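Local structure of benzoate transport porin BenP (Acinetobacter baumannii AB307-0294, 5DL8) at residues L135-T140 with Y166-R171; Y217-G220 with Y226-H229. The protein probably works as an outer-membrane porin of the OprD family, a beta-barrel channel that lets small molecules such as benzoate through. All coordinates share one frame; numbering follows the deposited sequence.

Contact 1 (L135-T140 with Y166-R171)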
loop_
_atom_site.group_PDB
_atom_site.type_symbol
_atom_site.label_atom_id
_atom_site.label_comp_id
_atom_site.label_asym_id
_atom_site.label_seq_id
_atom_site.Cartn_x
_atom_site.Cartn_y
_atom_site.Cartn_z
ATOM N N LEU A 135 6.141 2.586 -6.802
ATOM C CA LEU A 135 4.845 2.603 -7.496
ATOM C C LEU A 135 3.758 2.940 -6.477
ATOM O O LEU A 135 3.802 2.465 -5.303
ATOM C CB LEU A 135 4.589 1.211 -8.082
ATOM C CG LEU A 135 5.629 0.892 -9.151
ATOM C CD1 LEU A 135 5.541 -0.508 -9.632
ATOM C CD2 LEU A 135 5.657 1.922 -10.322
ATOM N N ASP A 136 2.769 3.653 -6.974
ATOM C CA ASP A 136 1.602 3.997 -6.239
ATOM C C ASP A 136 0.375 3.674 -7.141
ATOM O O ASP A 136 -0.269 4.579 -7.631
ATOM C CB ASP A 136 1.581 5.512 -5.868
ATOM C CG ASP A 136 0.369 5.880 -4.993
ATOM O OD1 ASP A 136 -0.378 4.986 -4.485
ATOM O OD2 ASP A 136 0.151 7.085 -4.800
ATOM N N LEU A 137 0.117 2.378 -7.333
ATOM C CA LEU A 137 -0.853 1.831 -8.255
ATOM C C LEU A 137 -1.582 0.670 -7.663
ATOM O O LEU A 137 -1.139 0.011 -6.678
ATOM C CB LEU A 137 -0.125 1.307 -9.493
ATOM C CG LEU A 137 0.494 2.474 -10.333
ATOM C CD1 LEU A 137 1.543 1.904 -11.231
ATOM C CD2 LEU A 137 -0.485 3.326 -11.143
ATOM N N PRO A 138 -2.700 0.330 -8.271
ATOM C CA PRO A 138 -3.252 -1.038 -8.051
ATOM C C PRO A 138 -2.203 -2.181 -8.246
ATOM O O PRO A 138 -1.284 -2.069 -9.077
ATOM C CB PRO A 138 -4.254 -1.104 -9.172
ATOM C CG PRO A 138 -4.760 0.385 -9.197
ATOM C CD PRO A 138 -3.484 1.104 -9.227
ATOM N N VAL A 139 -2.333 -3.270 -7.525
ATOM C CA VAL A 139 -1.293 -4.216 -7.396
ATOM C C VAL A 139 0.063 -3.775 -6.685
ATOM O O VAL A 139 0.520 -4.476 -5.785
ATOM C CB VAL A 139 -0.837 -4.845 -8.798
ATOM C CG1 VAL A 139 0.010 -6.111 -8.493
ATOM C CG2 VAL A 139 -2.016 -5.195 -9.734
ATOM N N THR A 140 0.710 -2.685 -7.180
ATOM C CA THR A 140 2.006 -2.267 -6.757
ATOM C C THR A 140 1.852 -0.951 -6.031
ATOM O O THR A 140 1.880 0.128 -6.664
ATOM C CB THR A 140 2.933 -2.179 -7.977
ATOM O OG1 THR A 140 2.449 -1.225 -8.879
ATOM C CG2 THR A 140 3.065 -3.584 -8.682
ATOM N N TYR A 166 -3.540 11.969 -17.805
ATOM C CA TYR A 166 -2.256 11.438 -17.367
ATOM C C TYR A 166 -2.230 9.944 -17.764
ATOM O O TYR A 166 -3.205 9.186 -17.508
ATOM C CB TYR A 166 -2.089 11.595 -15.831
ATOM C CG TYR A 166 -0.889 10.850 -15.270
ATOM C CD1 TYR A 166 -0.972 9.449 -14.941
ATOM C CD2 TYR A 166 0.347 11.501 -15.093
ATOM C CE1 TYR A 166 0.152 8.750 -14.470
ATOM C CE2 TYR A 166 1.463 10.790 -14.571
ATOM C CZ TYR A 166 1.346 9.442 -14.284
ATOM O OH TYR A 166 2.420 8.758 -13.822
ATOM N N ALA A 167 -1.108 9.484 -18.313
ATOM C CA ALA A 167 -0.932 8.014 -18.647
ATOM C C ALA A 167 0.370 7.502 -18.086
ATOM O O ALA A 167 1.309 8.234 -18.015
ATOM C CB ALA A 167 -0.925 7.811 -20.152
ATOM N N GLU A 168 0.449 6.204 -17.844
ATOM C CA GLU A 168 1.678 5.566 -17.393
ATOM C C GLU A 168 1.596 4.105 -17.823
ATOM O O GLU A 168 0.538 3.486 -17.722
ATOM C CB GLU A 168 1.806 5.732 -15.852
ATOM C CG GLU A 168 2.920 4.952 -15.205
ATOM C CD GLU A 168 2.934 5.120 -13.683
ATOM O OE1 GLU A 168 2.368 6.135 -13.161
ATOM O OE2 GLU A 168 3.519 4.176 -13.066
ATOM N N ILE A 169 2.691 3.619 -18.391
ATOM C CA ILE A 169 2.876 2.213 -18.775
ATOM C C ILE A 169 4.191 1.674 -18.131
ATOM O O ILE A 169 5.115 2.414 -17.865
ATOM C CB ILE A 169 2.909 1.959 -20.326
ATOM C CG1 ILE A 169 4.128 2.599 -20.972
ATOM C CG2 ILE A 169 1.598 2.400 -20.982
ATOM C CD1 ILE A 169 4.296 2.272 -22.451
ATOM N N GLY A 170 4.276 0.381 -17.909
ATOM C CA GLY A 170 5.513 -0.177 -17.331
ATOM C C GLY A 170 5.592 -1.700 -17.461
ATOM O O GLY A 170 4.602 -2.370 -17.733
ATOM N N ARG A 171 6.800 -2.204 -17.339
ATOM C CA ARG A 171 7.044 -3.593 -17.113
ATOM C C ARG A 171 7.849 -3.742 -15.812
ATOM O O ARG A 171 8.956 -3.321 -15.729
ATOM C CB ARG A 171 7.868 -4.168 -18.202
ATOM C CG ARG A 171 8.090 -5.653 -17.990
ATOM C CD ARG A 171 8.622 -6.242 -19.278
ATOM N NE ARG A 171 9.233 -7.520 -19.031
ATOM C CZ ARG A 171 8.590 -8.682 -19.005
ATOM N NH1 ARG A 171 7.247 -8.794 -19.212
ATOM N NH2 ARG A 171 9.310 -9.774 -18.849
HETATM O O HOH W 1 3.160 4.869 -10.016
#
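Leu137 and Glu168 reach for each other from opposite directions, and methyl CD1 of Leu137 stops 3.5 Å from carboxylate oxygen OE2 of Glu168. Leu135 comes in at a slant to the same acid, its CD2 lying 4.1 Å from Glu168 OE2. No direct hydrogen bond spans the two segments. A water does the bridging instead: it donates a hydrogen bond to Glu168 OE2 at 3.1 Å and accepts the backbone N-H of Asp136, with N at a longish 3.3 Å. Glu168 can reach this far because its CG is anti to the backbone N (chi1 171°) and the chain stays extended beyond it.

The other carboxylate oxygen is held from its own strand. Tyr166 OH donates to Glu168 OE1 at 2.7 Å, arriving on the anti side and 31° out of the carboxylate plane. Tyr202, on the adjacent strand 200-210, hydrogen-bonds OE2 as well, and the Leu137 side chain also touches Tyr202. In 135-140, the bond from Leu137 N to Thr140 O, 2.9 Å long, closes the chain into a tight turn. This turn belongs to the loop between strands 132-133 and 151-153, and the contact sets it against strand 165-176 of the barrel wall.

All three touching residues are buried, so a carboxylate sits beside leucine methyls. The Tyr166 hydroxyl on OE1, and the Tyr202 hydroxyl and the water on OE2, should offset much of the cost of burying a charge there. The methyls would favour the neutral acid, but the two donors, Tyr166 and the water, probably keep it ionised.

Contact 2 (Y217-G220 with Y226-H229)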
loop_
_atom_site.group_PDB
_atom_site.type_symbol
_atom_site.label_atom_id
_atom_site.label_comp_id
_atom_site.label_asym_id
_atom_site.label_seq_id
_atom_site.Cartn_x
_atom_site.Cartn_y
_atom_site.Cartn_z
ATOM N N TYR A 217 -8.429 4.356 -14.987
ATOM C CA TYR A 217 -8.491 2.999 -15.440
ATOM C C TYR A 217 -7.138 2.362 -15.349
ATOM O O TYR A 217 -6.126 2.952 -15.788
ATOM C CB TYR A 217 -8.882 2.985 -16.917
ATOM C CG TYR A 217 -8.739 1.619 -17.545
ATOM C CD1 TYR A 217 -9.626 0.595 -17.220
ATOM C CD2 TYR A 217 -7.729 1.337 -18.427
ATOM C CE1 TYR A 217 -9.469 -0.708 -17.752
ATOM C CE2 TYR A 217 -7.639 0.091 -19.062
ATOM C CZ TYR A 217 -8.483 -0.955 -18.689
ATOM O OH TYR A 217 -8.369 -2.238 -19.231
ATOM N N TYR A 218 -7.079 1.125 -14.879
ATOM C CA TYR A 218 -5.763 0.402 -14.836
ATOM C C TYR A 218 -5.929 -0.960 -15.419
ATOM O O TYR A 218 -6.909 -1.665 -15.154
ATOM C CB TYR A 218 -5.351 0.197 -13.333
ATOM C CG TYR A 218 -4.163 -0.675 -13.071
ATOM C CD1 TYR A 218 -2.897 -0.173 -13.038
ATOM C CD2 TYR A 218 -4.329 -2.031 -12.818
ATOM C CE1 TYR A 218 -1.793 -1.014 -12.755
ATOM C CE2 TYR A 218 -3.263 -2.881 -12.577
ATOM C CZ TYR A 218 -2.002 -2.372 -12.600
ATOM O OH TYR A 218 -1.006 -3.275 -12.327
ATOM N N PHE A 219 -4.905 -1.404 -16.103
ATOM C CA PHE A 219 -4.838 -2.793 -16.567
ATOM C C PHE A 219 -3.468 -3.344 -16.222
ATOM O O PHE A 219 -2.411 -2.707 -16.474
ATOM C CB PHE A 219 -5.141 -3.009 -18.048
ATOM C CG PHE A 219 -4.937 -4.477 -18.525
ATOM C CD1 PHE A 219 -5.802 -5.505 -18.135
ATOM C CD2 PHE A 219 -3.862 -4.832 -19.326
ATOM C CE1 PHE A 219 -5.630 -6.867 -18.588
ATOM C CE2 PHE A 219 -3.697 -6.188 -19.766
ATOM C CZ PHE A 219 -4.606 -7.189 -19.389
ATOM N N GLY A 220 -3.508 -4.515 -15.589
ATOM C CA GLY A 220 -2.260 -5.215 -15.233
ATOM C C GLY A 220 -2.232 -6.672 -15.698
ATOM O O GLY A 220 -3.111 -7.444 -15.336
ATOM N N TYR A 226 -2.454 -13.920 -13.423
ATOM C CA TYR A 226 -3.793 -13.351 -13.631
ATOM C C TYR A 226 -3.701 -11.939 -14.248
ATOM O O TYR A 226 -2.660 -11.234 -14.210
ATOM C CB TYR A 226 -4.639 -13.401 -12.342
ATOM C CG TYR A 226 -4.097 -12.580 -11.132
ATOM C CD1 TYR A 226 -4.422 -11.232 -10.963
ATOM C CD2 TYR A 226 -3.346 -13.196 -10.111
ATOM C CE1 TYR A 226 -3.905 -10.475 -9.861
ATOM C CE2 TYR A 226 -2.863 -12.508 -9.033
ATOM C CZ TYR A 226 -3.107 -11.161 -8.909
ATOM O OH TYR A 226 -2.645 -10.492 -7.797
ATOM N N ASN A 227 -4.797 -11.579 -14.847
ATOM C CA ASN A 227 -5.012 -10.249 -15.456
ATOM C C ASN A 227 -6.017 -9.461 -14.692
ATOM O O ASN A 227 -7.014 -9.974 -14.241
ATOM C CB ASN A 227 -5.437 -10.467 -16.907
ATOM C CG ASN A 227 -4.318 -11.142 -17.712
ATOM O OD1 ASN A 227 -3.127 -10.884 -17.485
ATOM N ND2 ASN A 227 -4.685 -12.072 -18.575
ATOM N N LYS A 228 -5.733 -8.215 -14.459
ATOM C CA LYS A 228 -6.576 -7.404 -13.574
ATOM C C LYS A 228 -6.985 -6.098 -14.236
ATOM O O LYS A 228 -6.163 -5.382 -14.798
ATOM C CB LYS A 228 -5.839 -7.170 -12.301
ATOM C CG LYS A 228 -6.463 -6.233 -11.270
ATOM C CD LYS A 228 -5.324 -5.930 -10.307
ATOM C CE LYS A 228 -5.650 -5.171 -9.000
ATOM N NZ LYS A 228 -6.330 -5.957 -7.915
ATOM N N HIS A 229 -8.283 -5.831 -14.185
ATOM C CA HIS A 229 -8.875 -4.494 -14.579
ATOM C C HIS A 229 -9.396 -3.757 -13.312
ATOM O O HIS A 229 -10.034 -4.360 -12.425
ATOM C CB HIS A 229 -10.046 -4.621 -15.589
ATOM C CG HIS A 229 -9.676 -5.248 -16.879
ATOM N ND1 HIS A 229 -9.545 -4.524 -18.058
ATOM C CD2 HIS A 229 -9.466 -6.544 -17.211
ATOM C CE1 HIS A 229 -9.194 -5.343 -19.036
ATOM N NE2 HIS A 229 -9.154 -6.571 -18.560
#
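A beta hairpin of strands 213-222 and 226-238 is stitched together here by Gly220 and Lys228, an antiparallel hydrogen-bonded pair. Gly220 N donates to Lys228 O and Lys228 N returns the bond to Gly220 O, each 2.9 Å long, in the carbonyl plane and close to straight. The neighbouring pair, Phe219 with His229, is non-hydrogen-bonded; there the backbones meet through CA-H...O contacts, as from His229 CA to Tyr218 O at 3.5 Å.

Tyr217, Phe219 and His229 gather on one face of the hairpin. Tyr217 and His229 run side by side, and a 2.8 Å hydrogen bond joins Tyr217 OH to His229 ND1 at the imidazole edge, near the plane of both rings. CD1 of Phe219 sits over one face of that imidazole, 3.5 Å above its plane and displaced toward the rim; the two rings are oblique, their planes 46° apart. Edge bond and phenyl carbon together limit how the imidazole can turn. CG of His229 lies anti to its carbonyl carbon (chi1 -61°), which swings the ring across toward strand 213-222.

In the barrel, this hairpin is a piece of wall continued by strand 200-210 beyond one strand and 243-255 beyond the other. Tyr218 and Lys228 occupy the reverse face, where Tyr218 CE2 lies 4.3 Å from Lys228 CD. The 135-140 loop inside the barrel meets that face, so it is probably the lumen side, with Tyr217, Phe219 and His229 on the outer side. Lys228 NZ goes on to hydrogen-bond Tyr293. Asn227 sets its CB against the Phe219 ring, while its amide bonds Asn221 and Asp256.

How the contacts relate
Along the chain both segments of contact 1 come before those of contact 2, and their centres lie 10 Å apart on the same side of the chain's centre. Strand 165-176 of contact 1 pairs with 200-210, which pairs with 213-222 of contact 2, so a single strand separates them in the barrel wall. The turn at 135-140 spans that interval: Val139 CG2 packs 3.4 Å from Tyr218 OH, and equally close to CD of Lys228. One loop therefore leans on two separate parts of the wall, consistent with the inward-folded loops that narrow the channel in porins. Both contacts are remote from the calcium sites.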